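Local coordinates for protein 4-hydroxy-tetrahydrodipicolinate synthase (Thermotoga maritima, PDB 1O5K) that probably catalyses the condensation of pyruvate with aspartate beta-semialdehyde to 4-hydroxy-tetrahydrodipicolinate, a step of lysine biosynthesis, working as a homotetramer, at residues A[124-130]-A[161-166]. Coordinates in Å, arbitrary orientation, origin at the centre of the assembly. Numbering follows the deposited sequence.
Sequences EGLYQHY and RIAADL
A salt bridge joins the helices: R161 NH1 donates to E124 OE1 (2.8 Å), and one water links E124 OE2 (2.5 Å) to R161 NH2 (2.7 Å). R161, extended (ttt), is long and planar enough to pair edge-on with E124 while stacking on the Y127 face (cation-pi, CZ 3.7 Å from the ring centroid, planes 5° apart). Y127 (chi1 t) reaches across, its OH donating to the D165 carboxylate at OD2 (2.7 Å). Away from the salt bridge, branched aliphatics fill the space: I162 CG1 meets the Y127 edge at CD1 (4.0 Å), I162 CD1 touches Y130 CD2 (3.9 Å), and L166 CD1 touches Y130 CB (3.9 Å). The helical segments run roughly parallel, axes approaching to 10.7 Å and crossing at -31°, Y127 in register with I162 (CA–CA 6.5 Å). The side chains of Y130 and Y144, the predicted catalytic proton donor/acceptor, lie about 6 Å apart; Y130 OH hydrogen-bonds to V113 O. Outer TIM-barrel helices 123-134 and 156-165 are linked through strand 141-144 and short helix 147-150.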
loop_
_atom_site.group_PDB
_atom_site.type_symbol
_atom_site.label_atom_id
_atom_site.label_comp_id
_atom_site.label_asym_id
_atom_site.label_seq_id
_atom_site.Cartn_x
_atom_site.Cartn_y
_atom_site.Cartn_z
ATOM N N GLU A 124 -13.231 -9.183 17.047
ATOM C CA GLU A 124 -13.857 -9.707 18.258
ATOM C C GLU A 124 -12.986 -9.524 19.518
ATOM O O GLU A 124 -13.494 -9.210 20.571
ATOM C CB GLU A 124 -14.240 -11.174 18.064
ATOM C CG GLU A 124 -14.918 -11.846 19.253
ATOM C CD GLU A 124 -16.256 -11.241 19.619
ATOM O OE1 GLU A 124 -16.865 -10.525 18.788
ATOM O OE2 GLU A 124 -16.732 -11.513 20.757
ATOM N N GLY A 125 -11.683 -9.765 19.372
ATOM C CA GLY A 125 -10.713 -9.543 20.433
ATOM C C GLY A 125 -10.739 -8.114 20.908
ATOM O O GLY A 125 -10.702 -7.850 22.113
ATOM N N LEU A 126 -10.778 -7.170 19.962
ATOM C CA LEU A 126 -10.898 -5.773 20.343
ATOM C C LEU A 126 -12.174 -5.485 21.125
ATOM O O LEU A 126 -12.163 -4.794 22.119
ATOM C CB LEU A 126 -10.868 -4.876 19.103
ATOM C CG LEU A 126 -9.544 -4.869 18.391
ATOM C CD1 LEU A 126 -9.662 -4.140 17.040
ATOM C CD2 LEU A 126 -8.448 -4.177 19.273
ATOM N N TYR A 127 -13.289 -5.998 20.655
ATOM C CA TYR A 127 -14.530 -5.857 21.389
ATOM C C TYR A 127 -14.388 -6.410 22.797
ATOM O O TYR A 127 -14.758 -5.721 23.765
ATOM C CB TYR A 127 -15.641 -6.567 20.642
ATOM C CG TYR A 127 -16.958 -6.519 21.337
ATOM C CD1 TYR A 127 -17.729 -5.369 21.319
ATOM C CD2 TYR A 127 -17.442 -7.615 21.983
ATOM C CE1 TYR A 127 -18.995 -5.345 21.956
ATOM C CE2 TYR A 127 -18.689 -7.605 22.645
ATOM C CZ TYR A 127 -19.458 -6.452 22.624
ATOM O OH TYR A 127 -20.720 -6.465 23.242
ATOM N N GLN A 128 -13.880 -7.648 22.919
ATOM C CA GLN A 128 -13.735 -8.274 24.233
ATOM C C GLN A 128 -12.797 -7.508 25.176
ATOM O O GLN A 128 -13.057 -7.460 26.382
ATOM C CB GLN A 128 -13.354 -9.763 24.105
ATOM C CG GLN A 128 -14.463 -10.619 23.546
ATOM C CD GLN A 128 -15.638 -10.753 24.481
ATOM O OE1 GLN A 128 -15.507 -10.534 25.681
ATOM N NE2 GLN A 128 -16.791 -11.128 23.938
ATOM N N HIS A 129 -11.707 -6.949 24.619
ATOM C CA HIS A 129 -10.744 -6.120 25.351
ATOM C C HIS A 129 -11.440 -4.916 25.993
ATOM O O HIS A 129 -11.354 -4.731 27.190
ATOM C CB HIS A 129 -9.630 -5.689 24.389
ATOM C CG HIS A 129 -8.617 -4.753 24.955
ATOM N ND1 HIS A 129 -7.587 -5.157 25.785
ATOM C CD2 HIS A 129 -8.414 -3.439 24.708
ATOM C CE1 HIS A 129 -6.806 -4.113 26.038
ATOM N NE2 HIS A 129 -7.294 -3.056 25.404
ATOM N N TYR A 130 -12.154 -4.130 25.181
ATOM C CA TYR A 130 -12.850 -2.929 25.680
ATOM C C TYR A 130 -14.007 -3.312 26.603
ATOM O O TYR A 130 -14.260 -2.620 27.591
ATOM C CB TYR A 130 -13.308 -2.078 24.512
ATOM C CG TYR A 130 -12.145 -1.378 23.839
ATOM C CD1 TYR A 130 -11.472 -0.328 24.491
ATOM C CD2 TYR A 130 -11.667 -1.776 22.588
ATOM C CE1 TYR A 130 -10.348 0.229 23.914
ATOM C CE2 TYR A 130 -10.585 -1.168 22.011
ATOM C CZ TYR A 130 -9.930 -0.164 22.685
ATOM O OH TYR A 130 -8.817 0.439 22.094
ATOM N N ARG A 161 -20.243 -1.132 17.330
ATOM C CA ARG A 161 -20.728 -2.195 18.240
ATOM C C ARG A 161 -20.335 -1.846 19.695
ATOM O O ARG A 161 -21.113 -1.959 20.657
ATOM C CB ARG A 161 -20.075 -3.487 17.796
ATOM C CG ARG A 161 -20.511 -4.650 18.511
ATOM C CD ARG A 161 -19.820 -5.897 18.001
ATOM N NE ARG A 161 -20.354 -7.003 18.757
ATOM C CZ ARG A 161 -19.723 -8.130 19.000
ATOM N NH1 ARG A 161 -18.520 -8.348 18.484
ATOM N NH2 ARG A 161 -20.335 -9.055 19.731
ATOM N N ILE A 162 -19.106 -1.386 19.835
ATOM C CA ILE A 162 -18.613 -0.844 21.114
ATOM C C ILE A 162 -19.449 0.326 21.651
ATOM O O ILE A 162 -19.855 0.317 22.816
ATOM C CB ILE A 162 -17.115 -0.449 20.962
ATOM C CG1 ILE A 162 -16.248 -1.723 20.852
ATOM C CG2 ILE A 162 -16.638 0.449 22.128
ATOM C CD1 ILE A 162 -14.880 -1.443 20.345
ATOM N N ALA A 163 -19.697 1.332 20.803
ATOM C CA ALA A 163 -20.666 2.410 21.098
ATOM C C ALA A 163 -22.016 1.899 21.576
ATOM O O ALA A 163 -22.547 2.359 22.587
ATOM C CB ALA A 163 -20.857 3.287 19.867
ATOM N N ALA A 164 -22.597 0.963 20.829
ATOM C CA ALA A 164 -23.907 0.449 21.146
ATOM C C ALA A 164 -23.916 -0.232 22.481
ATOM O O ALA A 164 -24.887 -0.118 23.226
ATOM C CB ALA A 164 -24.365 -0.543 20.091
ATOM N N ASP A 165 -22.855 -0.996 22.778
ATOM C CA ASP A 165 -22.922 -1.956 23.907
ATOM C C ASP A 165 -22.270 -1.488 25.213
ATOM O O ASP A 165 -22.652 -1.937 26.284
ATOM C CB ASP A 165 -22.282 -3.311 23.533
ATOM C CG ASP A 165 -22.995 -4.024 22.404
ATOM O OD1 ASP A 165 -24.107 -3.603 22.004
ATOM O OD2 ASP A 165 -22.490 -5.017 21.838
ATOM N N LEU A 166 -21.252 -0.648 25.146
ATOM C CA LEU A 166 -20.391 -0.403 26.319
ATOM C C LEU A 166 -20.582 1.025 26.754
ATOM O O LEU A 166 -20.017 1.933 26.174
ATOM C CB LEU A 166 -18.940 -0.709 25.961
ATOM C CG LEU A 166 -18.711 -2.076 25.291
ATOM C CD1 LEU A 166 -17.211 -2.193 24.939
ATOM C CD2 LEU A 166 -19.232 -3.236 26.174
HETATM O O HOH W 1 -19.236 -11.384 20.583
#